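Arabinan endo-1,5-alpha-l-arabinosidase A (Cellvibrio cellulosa, PDB 1GYH) hydrolyses the alpha-1,5-arabinofuranosyl bonds of linear arabinan, a plant cell-wall polysaccharide, releasing almost exclusively arabinotriose. Local coordinates at residues 10-13 with 18-21; 151-156 with 228-233; 205-210 with 240-245; 264-269 with 273-278. All blocks are in the same frame, centred on the assembly; numbering follows the deposited sequence. Where two conformers were deposited one is given.

Contact 1 (10-13 with 18-21); sequences PVMT and TWYL
M12 faces L21 and T13 faces Y20 where strands 11-13 and 18-21 run antiparallel, the two arms of a hairpin with axes 4.9 Å apart at closest approach and N-to-C directions 160° apart. T13 and Y20 form a hydrogen-bonded pair: T13 N donates to Y20 O at 3.1 Å and Y20 N returns a bond to T13 O at 2.9 Å. M12 and L21 form the adjoining non-hydrogen-bonded pair, with their CA atoms 4.6 Å apart. Here the backbones also meet through CA-H...O contacts, the closest between M12 CA and Y20 O at 3.2 Å.

On the face carrying M12 and L21 the contact is apolar. L21 places CG anti to its own backbone N (chi1 165°), which brings CD1 back over the partner strand, 3.8 Å from P10 CB and 3.9 Å from M12 CG. The thioether of M12 is extended as far as SD and then bends (chi3 57°), carrying the methyl CE to W19 CE3 at 4.2 Å, an oblique approach to the indole. The T13 and Y20 side chains occupy the other face; the backbone T13 O lies near the plane of the Y20 ring, at its edge, and the T13 hydroxyl is bound by Q71.

This hairpin supplies the first two strands of the first propeller blade, whose sheet also takes in 29-33, 38-44 and 315-316. W39 of strand 38-44 packs on M12, W19 and L21, while strand 29-33 pairs with the far edge of 18-23. Strand 257-268 comes in beside V11, with Y266 OH bonding M12 N.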
loop_
_atom_site.group_PDB
_atom_site.type_symbol
_atom_site.label_atom_id
_atom_site.label_comp_id
_atom_site.label_asym_id
_atom_site.label_seq_id
_atom_site.Cartn_x
_atom_site.Cartn_y
_atom_site.Cartn_z
ATOM N N PRO A 10 -5.566 0.588 -2.886
ATOM C CA PRO A 10 -5.460 -0.299 -4.060
ATOM C C PRO A 10 -4.050 -0.636 -4.518
ATOM O O PRO A 10 -3.125 0.171 -4.399
ATOM C CB PRO A 10 -6.187 0.469 -5.147
ATOM C CG PRO A 10 -5.841 1.874 -4.835
ATOM C CD PRO A 10 -5.958 1.951 -3.280
ATOM N N VAL A 11 -3.921 -1.867 -4.992
ATOM C CA VAL A 11 -2.756 -2.344 -5.725
ATOM C C VAL A 11 -3.216 -3.136 -6.970
ATOM O O VAL A 11 -4.382 -3.575 -7.074
ATOM C CB VAL A 11 -1.831 -3.200 -4.861
ATOM C CG1 VAL A 11 -1.184 -2.361 -3.730
ATOM C CG2 VAL A 11 -2.576 -4.456 -4.326
ATOM N N MET A 12 -2.296 -3.318 -7.925
ATOM C CA MET A 12 -2.640 -3.933 -9.226
ATOM C C MET A 12 -1.485 -4.754 -9.760
ATOM O O MET A 12 -0.317 -4.516 -9.412
ATOM C CB MET A 12 -2.986 -2.869 -10.291
ATOM C CG MET A 12 -4.291 -2.106 -10.101
ATOM S SD MET A 12 -4.635 -0.785 -11.316
ATOM C CE MET A 12 -4.567 -1.636 -12.798
ATOM N N THR A 13 -1.832 -5.701 -10.620
ATOM C CA THR A 13 -0.885 -6.495 -11.399
ATOM C C THR A 13 -1.515 -7.019 -12.688
ATOM O O THR A 13 -2.724 -7.011 -12.839
ATOM C CB THR A 13 -0.281 -7.617 -10.527
ATOM O OG1 THR A 13 1.027 -7.914 -11.004
ATOM C CG2 THR A 13 -1.074 -8.935 -10.547
ATOM N N THR A 18 -4.868 -9.989 -18.764
ATOM C CA THR A 18 -5.819 -9.558 -17.737
ATOM C C THR A 18 -5.201 -8.803 -16.560
ATOM O O THR A 18 -4.211 -9.225 -15.990
ATOM C CB THR A 18 -6.619 -10.785 -17.230
ATOM O OG1 THR A 18 -7.122 -11.534 -18.341
ATOM C CG2 THR A 18 -7.892 -10.320 -16.472
ATOM N N TRP A 19 -5.789 -7.653 -16.250
ATOM C CA TRP A 19 -5.445 -6.816 -15.105
ATOM C C TRP A 19 -6.258 -7.223 -13.851
ATOM O O TRP A 19 -7.460 -7.558 -13.949
ATOM C CB TRP A 19 -5.736 -5.350 -15.431
ATOM C CG TRP A 19 -5.025 -4.810 -16.642
ATOM C CD1 TRP A 19 -5.531 -4.679 -17.918
ATOM C CD2 TRP A 19 -3.709 -4.279 -16.676
ATOM N NE1 TRP A 19 -4.581 -4.118 -18.746
ATOM C CE2 TRP A 19 -3.462 -3.839 -18.002
ATOM C CE3 TRP A 19 -2.715 -4.103 -15.717
ATOM C CZ2 TRP A 19 -2.256 -3.293 -18.394
ATOM C CZ3 TRP A 19 -1.519 -3.538 -16.107
ATOM C CH2 TRP A 19 -1.292 -3.149 -17.437
ATOM N N TYR A 20 -5.603 -7.167 -12.687
ATOM C CA TYR A 20 -6.242 -7.528 -11.414
ATOM C C TYR A 20 -6.024 -6.407 -10.430
ATOM O O TYR A 20 -4.921 -5.796 -10.384
ATOM C CB TYR A 20 -5.727 -8.848 -10.844
ATOM C CG TYR A 20 -6.181 -10.019 -11.663
ATOM C CD1 TYR A 20 -5.462 -10.418 -12.788
ATOM C CD2 TYR A 20 -7.367 -10.701 -11.374
ATOM C CE1 TYR A 20 -5.893 -11.462 -13.546
ATOM C CE2 TYR A 20 -7.809 -11.752 -12.151
ATOM C CZ TYR A 20 -7.079 -12.134 -13.235
ATOM O OH TYR A 20 -7.491 -13.155 -14.030
ATOM N N LEU A 21 -7.071 -6.138 -9.644
ATOM C CA LEU A 21 -7.087 -5.054 -8.684
ATOM C C LEU A 21 -7.483 -5.627 -7.297
ATOM O O LEU A 21 -8.429 -6.429 -7.173
ATOM C CB LEU A 21 -8.086 -4.003 -9.122
ATOM C CG LEU A 21 -8.571 -2.910 -8.136
ATOM C CD1 LEU A 21 -7.483 -1.872 -7.819
ATOM C CD2 LEU A 21 -9.795 -2.207 -8.712
#

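Contact 2 (151-156 with 228-233); sequences LKLFKL and KQVTGP
V230 O accepts a hydrogen bond from the hydroxyl of Y234, and against the same oxygen lies the methyl CD2 of L153, 3.5 Å away. V230 and T231 are the central pair of a type I turn, closed by a bond from G232 N to Q229 O at 3.2 Å; Q229 O also takes the hydroxyl of S227. One leucine of strand 151-155 is all that meets the turn from the other segment.

The touching is done by a single branch. L153 sets CG anti to its backbone N (chi1 -175°) and sends CD2 out to the turn, where the methyl also lies 3.8 Å from T231 CA. The methyl CG2 of T231 comes to L153 CD2 at 4.0 Å, whereas V230 CG1 stands farther off, at 4.5 Å from the same CD2. The leucine therefore rests mainly on the backbone at the V230-T231 link, with a methyl of T231 beside it and the valine at the margin.

Strand 151-155 belongs to the propeller blade 131-173, and the turn to the loop between strands 221-227 and 248-251 of the next blade. W141 of strand 140-144 packs on both V230 and T231, and H170 of strand 169-173 packs on T231, so the turn lies against several strands of the neighbouring blade.

No hydrogen bond passes between the two segments, and the surface buried is small, about 103 Å² in all. The carbonyl oxygens of Q229 and V230 find their partners within the turn's own blade, so the leucine methyl adds only van der Waals contact.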
loop_
_atom_site.group_PDB
_atom_site.type_symbol
_atom_site.label_atom_id
_atom_site.label_comp_id
_atom_site.label_asym_id
_atom_site.label_seq_id
_atom_site.Cartn_x
_atom_site.Cartn_y
_atom_site.Cartn_z
ATOM N N LEU A 151 7.955 4.375 9.426
ATOM C CA LEU A 151 8.003 3.404 8.344
ATOM C C LEU A 151 9.337 2.673 8.349
ATOM O O LEU A 151 10.387 3.274 8.542
ATOM C CB LEU A 151 7.727 4.083 7.004
ATOM C CG LEU A 151 6.592 5.084 6.937
ATOM C CD1 LEU A 151 6.351 5.590 5.511
ATOM C CD2 LEU A 151 5.263 4.466 7.520
ATOM N N LYS A 152 9.272 1.364 8.160
ATOM C CA LYS A 152 10.415 0.481 8.267
ATOM C C LYS A 152 10.599 -0.376 7.020
ATOM O O LYS A 152 9.666 -0.606 6.251
ATOM C CB LYS A 152 10.273 -0.506 9.449
ATOM C CG LYS A 152 10.034 0.089 10.857
ATOM C CD LYS A 152 11.265 0.649 11.451
ATOM C CE LYS A 152 11.112 1.028 12.962
ATOM N NZ LYS A 152 12.334 1.774 13.394
ATOM N N LEU A 153 11.821 -0.860 6.856
ATOM C CA LEU A 153 12.214 -1.725 5.760
ATOM C C LEU A 153 13.013 -2.876 6.297
ATOM O O LEU A 153 13.949 -2.660 7.044
ATOM C CB LEU A 153 13.098 -0.927 4.763
ATOM C CG LEU A 153 13.501 -1.649 3.488
ATOM C CD1 LEU A 153 12.364 -1.599 2.461
ATOM C CD2 LEU A 153 14.861 -1.105 2.882
ATOM N N PHE A 154 12.697 -4.112 5.933
ATOM C CA PHE A 154 13.505 -5.232 6.376
ATOM C C PHE A 154 13.688 -6.244 5.286
ATOM O O PHE A 154 12.869 -6.347 4.385
ATOM C CB PHE A 154 12.978 -5.937 7.677
ATOM C CG PHE A 154 11.678 -6.675 7.500
ATOM C CD1 PHE A 154 10.470 -6.005 7.657
ATOM C CD2 PHE A 154 11.651 -8.029 7.201
ATOM C CE1 PHE A 154 9.274 -6.636 7.459
ATOM C CE2 PHE A 154 10.409 -8.695 7.026
ATOM C CZ PHE A 154 9.231 -7.980 7.157
ATOM N N LYS A 155 14.774 -6.994 5.391
ATOM C CA LYS A 155 15.085 -8.012 4.385
ATOM C C LYS A 155 14.270 -9.317 4.538
ATOM O O LYS A 155 14.145 -9.885 5.652
ATOM C CB LYS A 155 16.579 -8.285 4.373
ATOM C CG LYS A 155 17.052 -9.094 3.145
ATOM C CD LYS A 155 18.582 -8.870 2.921
ATOM C CE LYS A 155 19.428 -9.866 3.559
ATOM N NZ LYS A 155 20.943 -9.525 3.345
ATOM N N LEU A 156 13.683 -9.781 3.430
ATOM C CA LEU A 156 12.859 -11.018 3.437
ATOM C C LEU A 156 13.717 -12.242 3.177
ATOM O O LEU A 156 14.782 -12.134 2.548
ATOM C CB LEU A 156 11.745 -10.952 2.389
ATOM C CG LEU A 156 10.596 -10.011 2.777
ATOM C CD1 LEU A 156 9.762 -9.643 1.576
ATOM C CD2 LEU A 156 9.722 -10.649 3.893
ATOM N N LYS A 228 19.514 6.828 -3.574
ATOM C CA LYS A 228 20.305 5.971 -4.472
ATOM C C LYS A 228 20.212 4.479 -4.109
ATOM O O LYS A 228 20.118 3.629 -5.016
ATOM C CB LYS A 228 21.791 6.433 -4.590
ATOM C CG LYS A 228 22.023 7.722 -5.451
ATOM C CD LYS A 228 21.849 7.514 -7.010
ATOM C CE LYS A 228 22.146 8.818 -7.826
ATOM N NZ LYS A 228 23.412 8.797 -8.672
ATOM N N GLN A 229 20.187 4.137 -2.820
ATOM C CA GLN A 229 20.054 2.731 -2.403
ATOM C C GLN A 229 18.688 2.466 -1.772
ATOM O O GLN A 229 18.058 3.373 -1.222
ATOM C CB GLN A 229 21.124 2.347 -1.396
ATOM C CG GLN A 229 22.550 2.655 -1.857
ATOM C CD GLN A 229 22.969 1.973 -3.144
ATOM O OE1 GLN A 229 23.905 2.447 -3.836
ATOM N NE2 GLN A 229 22.333 0.864 -3.460
ATOM N N VAL A 230 18.214 1.235 -1.869
ATOM C CA VAL A 230 16.863 0.939 -1.378
ATOM C C VAL A 230 16.722 1.163 0.161
ATOM O O VAL A 230 15.629 1.495 0.621
ATOM C CB VAL A 230 16.424 -0.482 -1.752
ATOM C CG1 VAL A 230 17.144 -1.523 -0.916
ATOM C CG2 VAL A 230 14.926 -0.602 -1.653
ATOM N N THR A 231 17.836 1.014 0.877
ATOM C CA THR A 231 17.923 1.145 2.324
ATOM C C THR A 231 18.061 2.593 2.841
ATOM O O THR A 231 18.283 2.789 4.044
ATOM C CB THR A 231 19.083 0.306 2.878
ATOM O OG1 THR A 231 20.313 0.587 2.171
ATOM C CG2 THR A 231 18.889 -1.156 2.661
ATOM N N GLY A 232 17.985 3.590 1.953
ATOM C CA GLY A 232 18.006 4.990 2.303
ATOM C C GLY A 232 19.387 5.653 2.284
ATOM O O GLY A 232 20.394 5.037 1.917
ATOM N N PRO A 233 19.457 6.917 2.668
ATOM C CA PRO A 233 18.296 7.726 3.099
ATOM C C PRO A 233 17.504 8.334 1.954
ATOM O O PRO A 233 18.086 8.760 0.941
ATOM C CB PRO A 233 18.958 8.862 3.866
ATOM C CG PRO A 233 20.332 9.083 3.089
ATOM C CD PRO A 233 20.735 7.678 2.707
#

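Contact 3 (205-210 with 240-245)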
loop_
_atom_site.group_PDB
_atom_site.type_symbol
_atom_site.label_atom_id
_atom_site.label_comp_id
_atom_site.label_asym_id
_atom_site.label_seq_id
_atom_site.Cartn_x
_atom_site.Cartn_y
_atom_site.Cartn_z
ATOM N N LEU A 205 10.366 6.721 -2.681
ATOM C CA LEU A 205 9.477 6.330 -1.561
ATOM C C LEU A 205 8.313 7.273 -1.542
ATOM O O LEU A 205 8.485 8.491 -1.318
ATOM C CB LEU A 205 10.228 6.379 -0.222
ATOM C CG LEU A 205 9.352 6.220 1.054
ATOM C CD1 LEU A 205 8.620 4.933 1.037
ATOM C CD2 LEU A 205 10.230 6.337 2.274
ATOM N N PHE A 206 7.132 6.727 -1.810
ATOM C CA PHE A 206 5.893 7.439 -1.660
ATOM C C PHE A 206 5.297 7.121 -0.252
ATOM O O PHE A 206 5.401 6.008 0.218
ATOM C CB PHE A 206 4.868 6.978 -2.719
ATOM C CG PHE A 206 5.310 7.194 -4.155
ATOM C CD1 PHE A 206 5.033 8.369 -4.811
ATOM C CD2 PHE A 206 5.991 6.204 -4.841
ATOM C CE1 PHE A 206 5.470 8.576 -6.122
ATOM C CE2 PHE A 206 6.422 6.417 -6.164
ATOM C CZ PHE A 206 6.135 7.579 -6.793
ATOM N N ALA A 207 4.653 8.103 0.354
ATOM C CA ALA A 207 4.007 7.945 1.654
ATOM C C ALA A 207 2.797 8.844 1.749
ATOM O O ALA A 207 2.702 9.884 1.083
ATOM C CB ALA A 207 5.003 8.276 2.790
ATOM N N SER A 208 1.842 8.410 2.585
ATOM C CA SER A 208 0.620 9.153 2.828
ATOM C C SER A 208 0.767 9.935 4.136
ATOM O O SER A 208 1.157 9.376 5.147
ATOM C CB SER A 208 -0.571 8.183 2.849
ATOM O OG SER A 208 -0.836 7.600 1.571
ATOM N N TRP A 209 0.472 11.233 4.099
ATOM C CA TRP A 209 0.501 12.100 5.274
ATOM C C TRP A 209 -0.928 12.520 5.614
ATOM O O TRP A 209 -1.810 12.638 4.732
ATOM C CB TRP A 209 1.344 13.367 5.016
ATOM C CG TRP A 209 2.851 13.255 5.253
ATOM C CD1 TRP A 209 3.587 12.122 5.515
ATOM C CD2 TRP A 209 3.802 14.326 5.188
ATOM N NE1 TRP A 209 4.921 12.443 5.647
ATOM C CE2 TRP A 209 5.074 13.787 5.466
ATOM C CE3 TRP A 209 3.703 15.701 4.947
ATOM C CZ2 TRP A 209 6.231 14.570 5.504
ATOM C CZ3 TRP A 209 4.867 16.486 4.971
ATOM C CH2 TRP A 209 6.102 15.921 5.253
ATOM N N GLY A 210 -1.171 12.742 6.900
ATOM C CA GLY A 210 -2.430 13.306 7.357
ATOM C C GLY A 210 -3.473 12.239 7.683
ATOM O O GLY A 210 -3.118 11.054 7.855
ATOM N N ARG A 240 16.010 17.262 2.589
ATOM C CA ARG A 240 15.630 16.813 3.928
ATOM C C ARG A 240 15.275 15.327 3.943
ATOM O O ARG A 240 14.426 14.867 3.155
ATOM C CB ARG A 240 14.452 17.652 4.459
ATOM C CG ARG A 240 14.123 17.418 5.936
ATOM C CD ARG A 240 13.286 18.561 6.531
ATOM N NE ARG A 240 12.516 18.134 7.692
ATOM C CZ ARG A 240 11.369 18.682 8.114
ATOM N NH1 ARG A 240 10.826 19.715 7.487
ATOM N NH2 ARG A 240 10.762 18.185 9.186
ATOM N N ASP A 241 15.923 14.618 4.861
ATOM C CA ASP A 241 15.733 13.190 5.132
ATOM C C ASP A 241 14.278 12.944 5.630
ATOM O O ASP A 241 13.799 13.647 6.532
ATOM C CB ASP A 241 16.742 12.751 6.184
ATOM C CG ASP A 241 16.782 11.231 6.418
ATOM O OD1 ASP A 241 15.940 10.449 5.883
ATOM O OD2 ASP A 241 17.671 10.735 7.154
ATOM N N MET A 242 13.580 12.016 4.991
ATOM C CA MET A 242 12.234 11.597 5.419
ATOM C C MET A 242 12.253 11.000 6.860
ATOM O O MET A 242 11.211 11.045 7.543
ATOM C CB MET A 242 11.601 10.622 4.423
ATOM C CG MET A 242 11.350 11.257 3.035
ATOM S SD MET A 242 10.572 10.157 1.844
ATOM C CE MET A 242 8.820 10.298 2.337
ATOM N N ASN A 243 13.394 10.495 7.313
ATOM C CA ASN A 243 13.574 10.084 8.746
ATOM C C ASN A 243 13.507 11.226 9.746
ATOM O O ASN A 243 13.418 10.975 10.952
ATOM C CB ASN A 243 14.883 9.318 8.982
ATOM C CG ASN A 243 14.766 7.847 8.632
ATOM O OD1 ASN A 243 13.667 7.266 8.619
ATOM N ND2 ASN A 243 15.883 7.236 8.342
ATOM N N GLN A 244 13.529 12.475 9.265
ATOM C CA GLN A 244 13.345 13.646 10.114
ATOM C C GLN A 244 12.255 14.534 9.558
ATOM O O GLN A 244 12.297 15.749 9.679
ATOM C CB GLN A 244 14.682 14.409 10.381
ATOM C CG GLN A 244 15.723 13.510 11.041
ATOM C CD GLN A 244 16.661 14.204 11.950
ATOM O OE1 GLN A 244 16.247 14.991 12.784
ATOM N NE2 GLN A 244 17.963 13.922 11.792
ATOM N N GLY A 245 11.225 13.928 8.999
ATOM C CA GLY A 245 10.054 14.657 8.581
ATOM C C GLY A 245 10.100 15.257 7.188
ATOM O O GLY A 245 9.203 15.996 6.814
#
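M242 holds the tight part of this contact, its thioether laid against L205 and A207 of strand 205-209. L205, with CG anti to its backbone N (chi1 170°), extends CD2 to the sulfur, 3.9 Å from M242 SD. The bend at the end of the methionine chain (chi3 81°) turns M242 CE toward A207, 4.3 Å from A207 CB. Y234 packs on both L205 and M242. Beyond them, W209 offers the edge of its six-membered ring to G245 O, with CZ2 and CH2 each 3.5 Å from that oxygen, which lies near the indole plane.

The outer side of the loop, where R240 and Q244 are exposed, touches nothing of 205-210, and most of its bonds are internal. D241 OD1 accepts from N243 N at 2.9 Å, an Asx turn that leads into the short 3-10 segment 242-243. R240 has two conformers; in one of them NE and NH2 reach side-on to Q244 O, at 3.1 and 2.9 Å, a clasp that is accordingly doubtful. The exception is N243 ND2, which bonds to the backbone of S171 in the adjacent blade.

No hydrogen bond joins the segments. The firm polar bonds, such as N243 N to D241 OD1, lie within the loop; what it turns to strand 205-209 is a thioether and one carbonyl oxygen, and the electropositive ring edge of W209 probably suits that oxygen.

Contact 4 (264-269 with 273-278)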
loop_
_atom_site.group_PDB
_atom_site.type_symbol
_atom_site.label_atom_id
_atom_site.label_comp_id
_atom_site.label_asym_id
_atom_site.label_seq_id
_atom_site.Cartn_x
_atom_site.Cartn_y
_atom_site.Cartn_z
ATOM N N SER A 264 -0.111 3.014 -4.789
ATOM C CA SER A 264 0.894 2.161 -5.378
ATOM C C SER A 264 1.345 2.897 -6.690
ATOM O O SER A 264 0.824 3.973 -7.020
ATOM C CB SER A 264 0.357 0.747 -5.638
ATOM O OG SER A 264 -0.951 0.738 -6.278
ATOM N N ALA A 265 2.285 2.285 -7.410
ATOM C CA ALA A 265 2.898 2.899 -8.617
ATOM C C ALA A 265 3.580 1.789 -9.411
ATOM O O ALA A 265 4.144 0.847 -8.827
ATOM C CB ALA A 265 3.880 3.982 -8.247
ATOM N N TYR A 266 3.468 1.867 -10.736
ATOM C CA TYR A 266 3.895 0.801 -11.608
ATOM C C TYR A 266 4.400 1.331 -12.938
ATOM O O TYR A 266 4.011 2.430 -13.386
ATOM C CB TYR A 266 2.738 -0.160 -11.906
ATOM C CG TYR A 266 2.107 -0.726 -10.632
ATOM C CD1 TYR A 266 2.653 -1.834 -10.011
ATOM C CD2 TYR A 266 0.991 -0.127 -10.064
ATOM C CE1 TYR A 266 2.081 -2.371 -8.855
ATOM C CE2 TYR A 266 0.402 -0.641 -8.893
ATOM C CZ TYR A 266 0.952 -1.769 -8.299
ATOM O OH TYR A 266 0.393 -2.315 -7.163
ATOM N N THR A 267 5.292 0.534 -13.513
ATOM C CA THR A 267 5.755 0.695 -14.874
ATOM C C THR A 267 5.193 -0.461 -15.690
ATOM O O THR A 267 5.524 -1.612 -15.455
ATOM C CB THR A 267 7.298 0.739 -14.886
ATOM O OG1 THR A 267 7.783 1.894 -14.168
ATOM C CG2 THR A 267 7.826 0.921 -16.349
ATOM N N TRP A 268 4.327 -0.134 -16.649
ATOM C CA TRP A 268 3.712 -1.082 -17.577
ATOM C C TRP A 268 4.018 -0.655 -19.033
ATOM O O TRP A 268 3.649 0.454 -19.440
ATOM C CB TRP A 268 2.194 -1.066 -17.406
ATOM C CG TRP A 268 1.695 -1.527 -16.003
ATOM C CD1 TRP A 268 2.116 -2.604 -15.287
ATOM C CD2 TRP A 268 0.655 -0.919 -15.227
ATOM N NE1 TRP A 268 1.409 -2.697 -14.103
ATOM C CE2 TRP A 268 0.511 -1.675 -14.047
ATOM C CE3 TRP A 268 -0.187 0.184 -15.421
ATOM C CZ2 TRP A 268 -0.427 -1.361 -13.066
ATOM C CZ3 TRP A 268 -1.119 0.502 -14.438
ATOM C CH2 TRP A 268 -1.214 -0.265 -13.272
ATOM N N ASP A 269 4.685 -1.529 -19.789
ATOM C CA ASP A 269 4.923 -1.291 -21.226
ATOM C C ASP A 269 5.525 0.099 -21.484
ATOM O O ASP A 269 5.066 0.822 -22.382
ATOM C CB ASP A 269 3.631 -1.429 -22.026
ATOM C CG ASP A 269 2.923 -2.720 -21.751
ATOM O OD1 ASP A 269 3.555 -3.806 -21.726
ATOM O OD2 ASP A 269 1.710 -2.745 -21.526
ATOM N N TYR A 273 2.614 4.839 -13.926
ATOM C CA TYR A 273 1.247 5.037 -13.448
ATOM C C TYR A 273 1.215 5.107 -11.914
ATOM O O TYR A 273 1.909 4.380 -11.218
ATOM C CB TYR A 273 0.329 3.927 -13.960
ATOM C CG TYR A 273 0.245 3.844 -15.510
ATOM C CD1 TYR A 273 1.175 3.093 -16.223
ATOM C CD2 TYR A 273 -0.764 4.498 -16.230
ATOM C CE1 TYR A 273 1.124 3.003 -17.625
ATOM C CE2 TYR A 273 -0.838 4.419 -17.644
ATOM C CZ TYR A 273 0.105 3.649 -18.319
ATOM O OH TYR A 273 0.061 3.496 -19.690
ATOM N N LEU A 274 0.433 6.032 -11.417
ATOM C CA LEU A 274 0.139 6.194 -9.989
ATOM C C LEU A 274 -1.314 5.664 -9.741
ATOM O O LEU A 274 -2.232 6.033 -10.468
ATOM C CB LEU A 274 0.201 7.675 -9.641
ATOM C CG LEU A 274 0.024 7.997 -8.134
ATOM C CD1 LEU A 274 1.181 7.577 -7.336
ATOM C CD2 LEU A 274 -0.215 9.474 -7.926
ATOM N N VAL A 275 -1.492 4.815 -8.725
ATOM C CA VAL A 275 -2.782 4.114 -8.431
ATOM C C VAL A 275 -3.145 4.484 -6.971
ATOM O O VAL A 275 -2.331 4.330 -6.078
ATOM C CB VAL A 275 -2.647 2.591 -8.602
ATOM C CG1 VAL A 275 -3.982 1.825 -8.375
ATOM C CG2 VAL A 275 -2.196 2.257 -10.020
ATOM N N LEU A 276 -4.332 5.016 -6.752
ATOM C CA LEU A 276 -4.721 5.509 -5.416
ATOM C C LEU A 276 -6.244 5.520 -5.207
ATOM O O LEU A 276 -7.016 5.282 -6.148
ATOM C CB LEU A 276 -4.161 6.924 -5.191
ATOM C CG LEU A 276 -4.546 8.081 -6.124
ATOM C CD1 LEU A 276 -5.975 8.536 -5.872
ATOM C CD2 LEU A 276 -3.653 9.261 -5.889
ATOM N N HIS A 277 -6.676 5.783 -3.964
ATOM C CA HIS A 277 -8.088 6.073 -3.731
ATOM C C HIS A 277 -8.282 7.530 -3.373
ATOM O O HIS A 277 -7.374 8.173 -2.838
ATOM C CB HIS A 277 -8.732 5.138 -2.688
ATOM C CG HIS A 277 -8.305 5.386 -1.272
ATOM N ND1 HIS A 277 -7.488 4.511 -0.583
ATOM C CD2 HIS A 277 -8.605 6.384 -0.405
ATOM C CE1 HIS A 277 -7.304 4.958 0.648
ATOM N NE2 HIS A 277 -7.951 6.103 0.780
ATOM N N ALA A 278 -9.465 8.032 -3.680
ATOM C CA ALA A 278 -9.817 9.408 -3.441
ATOM C C ALA A 278 -11.285 9.525 -3.047
ATOM O O ALA A 278 -12.147 8.926 -3.684
ATOM C CB ALA A 278 -9.499 10.271 -4.703
HETATM O O HOH W 1 1.395 1.474 -20.808
#
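W268 and Y273 meet obliquely, the six-membered ring of W268 and the Y273 ring having planes 34° apart and centroids 5.1 Å apart. Their closest atoms are W268 CE3 and Y273 CD1, at 3.3 Å. One face of the indole is covered near its rim by Y266 CB. The Y266 ring turns its edge, in plane, to V275, with Y266 CD2 4.0 Å from V275 CG2. Y266 O sits at the edge of the Y273 ring. A water bridges the backbone O of W268, to which it donates, and Y273 OH, at 2.7 Å from the hydroxyl.

The backbones form an antiparallel ladder, with S264-V275 and Y266-Y273 as hydrogen-bonded pairs; Y273 N to Y266 O is the shortest bond, at 2.8 Å. V275 N meets S264 O from well above the carbonyl plane. S264 OG, between the backbone N and carbonyl carbon (chi1 46°), lies 3.4 Å from V275 CB and bonds P10 O.

The hairpin forms the first two strands of the last propeller blade. Strand 286-296 pairs with the far edge of 271-280, and strand 11-15 of the first blade packs on S264, Y266, W268 and V275.

From the N terminus, contact 1 closes a short hairpin turn in the first blade. Contact 2 opens next and spans 71 residues, from blade 131-173 to the turn after strand 221-227. Contact 3 opens within that span but closes after it, so the two cross; they also touch where L151 packs on A207. Contact 4 then closes the hairpin of the last blade. Though remote in sequence, contacts 1 and 4 lie with centres about 10 Å apart and are joined through P10-S264, M12-Y266 and W19-W268, joining the first blade to the last, where the two ends of the propeller ring meet. F206 packing on A265 ties contact 3 to contact 4.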